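Local structure of flavodoxin (4J8P) at residues Gly5-Ala11 with Glu79-Ile85; Glu36-Ala40 with Pro68-Ser72. The protein binds flavin mononucleotide in a flavodoxin-like fold and probably serves as an electron-transfer or redox flavoprotein. All coordinates share one frame; numbering follows the deposited sequence. Where two conformers were deposited one is given.

Contact 1 (Gly5-Ala11 with Glu79-Ile85)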
loop_
_atom_site.group_PDB
_atom_site.type_symbol
_atom_site.label_atom_id
_atom_site.label_comp_id
_atom_site.label_asym_id
_atom_site.label_seq_id
_atom_site.Cartn_x
_atom_site.Cartn_y
_atom_site.Cartn_z
ATOM N N GLY A 5 19.546 11.759 -4.776
ATOM C CA GLY A 5 18.909 10.486 -4.443
ATOM C C GLY A 5 18.905 10.186 -2.955
ATOM O O GLY A 5 19.096 11.091 -2.133
ATOM N N GLY A 6 18.685 8.910 -2.617
ATOM C CA GLY A 6 18.649 8.428 -1.240
ATOM C C GLY A 6 17.444 8.905 -0.448
ATOM O O GLY A 6 17.483 8.895 0.786
ATOM N N LYS A 7 16.360 9.310 -1.153
ATOM C CA LYS A 7 15.134 9.837 -0.539
ATOM C C LYS A 7 14.158 8.719 -0.176
ATOM O O LYS A 7 14.371 7.565 -0.554
ATOM C CB LYS A 7 14.423 10.837 -1.458
ATOM C CG LYS A 7 15.228 12.091 -1.825
ATOM C CD LYS A 7 14.428 13.367 -1.553
ATOM C CE LYS A 7 13.413 13.728 -2.617
ATOM N NZ LYS A 7 14.047 14.382 -3.795
ATOM N N THR A 8 13.113 9.067 0.596
ATOM C CA THR A 8 12.102 8.094 1.018
ATOM C C THR A 8 10.744 8.512 0.492
ATOM O O THR A 8 10.363 9.689 0.556
ATOM C CB THR A 8 12.097 7.926 2.558
ATOM O OG1 THR A 8 13.382 7.432 2.971
ATOM C CG2 THR A 8 10.982 6.983 3.055
ATOM N N LEU A 9 10.024 7.529 -0.071
ATOM C CA LEU A 9 8.675 7.734 -0.583
ATOM C C LEU A 9 7.707 7.010 0.318
ATOM O O LEU A 9 7.985 5.867 0.660
ATOM C CB LEU A 9 8.559 7.178 -2.027
ATOM C CG LEU A 9 7.174 7.346 -2.705
ATOM C CD1 LEU A 9 6.853 8.838 -2.917
ATOM C CD2 LEU A 9 7.121 6.618 -4.063
ATOM N N VAL A 10 6.574 7.647 0.710
ATOM C CA VAL A 10 5.527 6.929 1.446
ATOM C C VAL A 10 4.335 6.940 0.514
ATOM O O VAL A 10 3.675 7.979 0.384
ATOM C CB VAL A 10 5.221 7.506 2.845
ATOM C CG1 VAL A 10 4.035 6.799 3.505
ATOM C CG2 VAL A 10 6.461 7.430 3.727
ATOM N N ALA A 11 4.132 5.830 -0.206
ATOM C CA ALA A 11 3.028 5.662 -1.143
ATOM C C ALA A 11 1.900 4.917 -0.455
ATOM O O ALA A 11 2.168 4.017 0.354
ATOM C CB ALA A 11 3.502 4.886 -2.359
ATOM N N GLU A 79 14.908 8.838 -7.628
ATOM C CA GLU A 79 15.383 9.609 -6.459
ATOM C C GLU A 79 15.209 8.862 -5.100
ATOM O O GLU A 79 15.785 9.271 -4.078
ATOM C CB GLU A 79 14.668 10.974 -6.391
ATOM C CG GLU A 79 13.151 10.882 -6.268
ATOM C CD GLU A 79 12.371 12.153 -6.534
ATOM O OE1 GLU A 79 12.455 13.090 -5.708
ATOM O OE2 GLU A 79 11.622 12.188 -7.536
ATOM N N TYR A 80 14.419 7.781 -5.084
ATOM C CA TYR A 80 14.173 7.081 -3.827
ATOM C C TYR A 80 14.974 5.800 -3.669
ATOM O O TYR A 80 15.039 5.000 -4.605
ATOM C CB TYR A 80 12.681 6.724 -3.736
ATOM C CG TYR A 80 11.759 7.900 -3.960
ATOM C CD1 TYR A 80 11.645 8.910 -3.008
ATOM C CD2 TYR A 80 11.026 8.020 -5.135
ATOM C CE1 TYR A 80 10.822 10.010 -3.222
ATOM C CE2 TYR A 80 10.167 9.096 -5.341
ATOM C CZ TYR A 80 10.083 10.099 -4.388
ATOM O OH TYR A 80 9.209 11.144 -4.551
ATOM N N ASP A 81 15.500 5.551 -2.459
ATOM C CA ASP A 81 16.147 4.274 -2.168
ATOM C C ASP A 81 15.239 3.456 -1.233
ATOM O O ASP A 81 15.490 2.273 -1.027
ATOM C CB ASP A 81 17.570 4.438 -1.588
ATOM C CG ASP A 81 17.722 4.973 -0.169
ATOM O OD1 ASP A 81 16.699 5.150 0.520
ATOM O OD2 ASP A 81 18.882 5.207 0.259
ATOM N N THR A 82 14.189 4.109 -0.656
ATOM C CA THR A 82 13.275 3.471 0.287
ATOM C C THR A 82 11.864 3.848 -0.057
ATOM O O THR A 82 11.578 5.044 -0.199
ATOM C CB THR A 82 13.595 3.886 1.749
ATOM O OG1 THR A 82 14.960 3.582 2.038
ATOM C CG2 THR A 82 12.728 3.137 2.782
ATOM N N ILE A 83 10.978 2.853 -0.182
ATOM C CA ILE A 83 9.584 3.116 -0.502
ATOM C C ILE A 83 8.692 2.361 0.448
ATOM O O ILE A 83 8.749 1.127 0.500
ATOM C CB ILE A 83 9.234 2.749 -1.968
ATOM C CG1 ILE A 83 10.165 3.533 -2.960
ATOM C CG2 ILE A 83 7.707 3.011 -2.236
ATOM C CD1 ILE A 83 9.922 3.247 -4.414
ATOM N N TYR A 84 7.879 3.097 1.195
ATOM C CA TYR A 84 6.845 2.464 2.031
ATOM C C TYR A 84 5.585 2.361 1.179
ATOM O O TYR A 84 5.299 3.298 0.417
ATOM C CB TYR A 84 6.544 3.309 3.259
ATOM C CG TYR A 84 7.635 3.339 4.286
ATOM C CD1 TYR A 84 8.760 4.133 4.107
ATOM C CD2 TYR A 84 7.536 2.582 5.458
ATOM C CE1 TYR A 84 9.790 4.147 5.055
ATOM C CE2 TYR A 84 8.541 2.615 6.423
ATOM C CZ TYR A 84 9.664 3.400 6.214
ATOM O OH TYR A 84 10.677 3.428 7.149
ATOM N N ILE A 85 4.845 1.222 1.250
ATOM C CA ILE A 85 3.608 1.067 0.472
ATOM C C ILE A 85 2.528 0.700 1.443
ATOM O O ILE A 85 2.608 -0.362 2.071
ATOM C CB ILE A 85 3.751 0.004 -0.650
ATOM C CG1 ILE A 85 4.903 0.389 -1.607
ATOM C CG2 ILE A 85 2.398 -0.126 -1.409
ATOM C CD1 ILE A 85 5.080 -0.618 -2.737
HETATM O O HOH W 1 16.308 6.815 2.351
#
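Lys7 O is gripped by two backbone amides, Asp81 N at 3.0 Å and, through a weak bond, Thr82 N at 3.5 Å; this shared acceptor marks a beta bulge, where the pairing slips by one residue between Lys7 and Thr8. Beyond it the strands run parallel in regular register: Leu9 N donates to Thr82 O, Tyr84 N reaches Leu9 O at 2.8 Å, and Ala11 N closes on Tyr84 O. Strands 7-12 and 80-88, first and third along the chain, are neighbours in the parallel sheet of the flavodoxin-like fold, whose strand order is 2-1-3-4-5. The Tyr80 ring is sandwiched: Leu9 CB sits 3.7 Å from its centroid, over one face, and Glu79 CG covers the opposite one. An alanine at Tyr80 is likely to leave Leu9 CB and the Glu79 methylene without the ring that separates them, opening a gap beside the bulge. A chi1 of -61° sets Thr8 OG1 beside the amide nitrogen and swings CG2 across to the edge of the Tyr84 ring, 3.7 Å from CE1. At the outer end the Lys7 chain, bent at chi2, chi3 and chi4, brings NZ within 2.8 Å of Glu79 OE1, a salt bridge to the anti lone pair. A water bridges Gly6 O, Thr8 OG1 and Asp81 OD1, while Thr82 OG1 donates to that same OD1 from above the carboxylate plane.

Contact 2 (Glu36-Ala40 with Pro68-Ser72)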
loop_
_atom_site.group_PDB
_atom_site.type_symbol
_atom_site.label_atom_id
_atom_site.label_comp_id
_atom_site.label_asym_id
_atom_site.label_seq_id
_atom_site.Cartn_x
_atom_site.Cartn_y
_atom_site.Cartn_z
ATOM N N GLU A 36 -0.081 9.616 -2.933
ATOM C CA GLU A 36 -1.265 8.767 -2.976
ATOM C C GLU A 36 -1.335 7.962 -4.264
ATOM O O GLU A 36 -1.247 8.522 -5.357
ATOM C CB GLU A 36 -2.525 9.637 -2.826
ATOM C CG GLU A 36 -3.804 8.807 -2.757
ATOM C CD GLU A 36 -5.078 9.592 -2.515
ATOM O OE1 GLU A 36 -5.080 10.837 -2.690
ATOM O OE2 GLU A 36 -6.100 8.940 -2.225
ATOM N N ILE A 37 -1.560 6.641 -4.127
ATOM C CA ILE A 37 -1.818 5.721 -5.213
ATOM C C ILE A 37 -3.253 5.909 -5.561
ATOM O O ILE A 37 -4.153 5.626 -4.746
ATOM C CB ILE A 37 -1.507 4.264 -4.810
ATOM C CG1 ILE A 37 -0.038 4.113 -4.401
ATOM C CG2 ILE A 37 -1.910 3.284 -5.967
ATOM C CD1 ILE A 37 0.242 2.767 -3.683
ATOM N N GLN A 38 -3.467 6.469 -6.749
ATOM C CA GLN A 38 -4.775 6.918 -7.218
ATOM C C GLN A 38 -5.414 5.975 -8.239
ATOM O O GLN A 38 -4.871 5.835 -9.332
ATOM C CB GLN A 38 -4.597 8.287 -7.906
ATOM C CG GLN A 38 -3.921 9.375 -7.069
ATOM C CD GLN A 38 -4.878 10.074 -6.135
ATOM O OE1 GLN A 38 -6.103 9.941 -6.210
ATOM N NE2 GLN A 38 -4.328 10.897 -5.272
ATOM N N PRO A 39 -6.603 5.435 -7.959
ATOM C CA PRO A 39 -7.317 4.671 -8.988
ATOM C C PRO A 39 -7.876 5.590 -10.088
ATOM O O PRO A 39 -8.311 6.715 -9.786
ATOM C CB PRO A 39 -8.513 4.048 -8.225
ATOM C CG PRO A 39 -8.439 4.570 -6.841
ATOM C CD PRO A 39 -7.387 5.593 -6.719
ATOM N N ALA A 40 -7.965 5.093 -11.334
ATOM C CA ALA A 40 -8.629 5.834 -12.425
ATOM C C ALA A 40 -10.107 6.025 -12.055
ATOM O O ALA A 40 -10.692 7.073 -12.329
ATOM C CB ALA A 40 -8.499 5.087 -13.732
ATOM N N PRO A 68 -6.499 -2.902 -11.403
ATOM C CA PRO A 68 -7.235 -1.632 -11.570
ATOM C C PRO A 68 -6.310 -0.551 -12.091
ATOM O O PRO A 68 -5.190 -0.384 -11.591
ATOM C CB PRO A 68 -7.703 -1.305 -10.137
ATOM C CG PRO A 68 -7.836 -2.674 -9.500
ATOM C CD PRO A 68 -6.640 -3.429 -10.023
ATOM N N ALA A 69 -6.769 0.181 -13.120
ATOM C CA ALA A 69 -5.911 1.205 -13.709
ATOM C C ALA A 69 -5.652 2.360 -12.738
ATOM O O ALA A 69 -6.507 2.686 -11.897
ATOM C CB ALA A 69 -6.538 1.733 -14.985
ATOM N N LEU A 70 -4.468 2.993 -12.883
ATOM C CA LEU A 70 -4.122 4.170 -12.084
ATOM C C LEU A 70 -4.651 5.444 -12.761
ATOM O O LEU A 70 -4.725 5.513 -14.004
ATOM C CB LEU A 70 -2.601 4.301 -11.934
ATOM C CG LEU A 70 -1.883 3.112 -11.318
ATOM C CD1 LEU A 70 -0.366 3.349 -11.305
ATOM C CD2 LEU A 70 -2.397 2.837 -9.929
ATOM N N TYR A 71 -4.896 6.516 -11.981
ATOM C CA TYR A 71 -5.411 7.781 -12.509
ATOM C C TYR A 71 -4.411 8.456 -13.456
ATOM O O TYR A 71 -4.823 9.043 -14.464
ATOM C CB TYR A 71 -5.777 8.711 -11.345
ATOM C CG TYR A 71 -6.523 9.974 -11.699
ATOM C CD1 TYR A 71 -7.855 9.934 -12.103
ATOM C CD2 TYR A 71 -5.909 11.224 -11.605
ATOM C CE1 TYR A 71 -8.553 11.101 -12.414
ATOM C CE2 TYR A 71 -6.597 12.395 -11.923
ATOM C CZ TYR A 71 -7.920 12.330 -12.325
ATOM O OH TYR A 71 -8.630 13.467 -12.620
ATOM N N SER A 72 -3.104 8.344 -13.134
ATOM C CA SER A 72 -2.040 8.939 -13.943
ATOM C C SER A 72 -0.857 8.011 -14.038
ATOM O O SER A 72 -0.672 7.144 -13.168
ATOM C CB SER A 72 -1.595 10.274 -13.340
ATOM O OG SER A 72 -2.647 11.229 -13.313
#
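Tyr71 N donates to Gln38 O at 2.7 Å, and Ala40 N returns a bond to Ala69 O at 2.9 Å, so two backbone bonds clasp the segments around Pro39 and Leu70. Neither is ideally placed on its acceptor: Tyr71 N is tilted 33° from the carbonyl plane of Gln38, and Ala40 N stands above that of Ala69, although its N-H points almost straight at the oxygen (169°). Leu70 CA adds a C-H contact to Gln38 O, which therefore meets both Leu70 and Tyr71. The closely packed side is the buried one. Leu70 CD2 comes 4.0 Å from Ile37 CG2, the two side chains crossing at a slant, and buried Ile37 also packs against Ile98 and Phe101 of helix 96-102. The CB of Pro39, likewise buried, points away from 68-72, and its side chain touches Ile97 and Phe13. These are irregular connections of the flavodoxin-like alpha/beta fold: 36-40 leaves the end of strand 33-36, whereas the loop segment 68-72 follows helix 56-62 on the way to strand 80-88. Their pairing is a single bridge between two loops and does not extend the central sheet. On the solvent side Ala40, Ala69 and Tyr71 are exposed and touch through few side-chain atoms: Ala40 CB and Ala69 CB meet at 4.1 Å, and Gln38 CB lies 3.7 Å from Tyr71 CB. With chi1 near -171°, the Tyr71 ring swings away from its own amide and passes Pro39 O, leaving Ala40 O near the ring plane, at its edge, 4.0 Å from CD1. The Gln38 chain bends at chi2 and turns its amide back along its own segment, where NE2 makes a weak bond to Glu36 OE1.

Contact 2 falls within the 67 residues that separate the two strands of contact 1, and the centres of the two contacts are about 19 Å apart. They nevertheless meet through one side chain: Ile37 CD1 packs 4.1 Å from Ala11 CB and 4.3 Å from Ile85 CG2, tying the loop pair to the face of the sheet that carries Ala11 and Ile85. One residue beyond contact 1, Tyr12 of the same strand shares a backbone hydrogen bond with Ile37. Contact 1 belongs to the central sheet; the Ile85 side chain lies about 12 Å from the bound flavin mononucleotide, and the strand 7-12 leads on towards the flavin pocket.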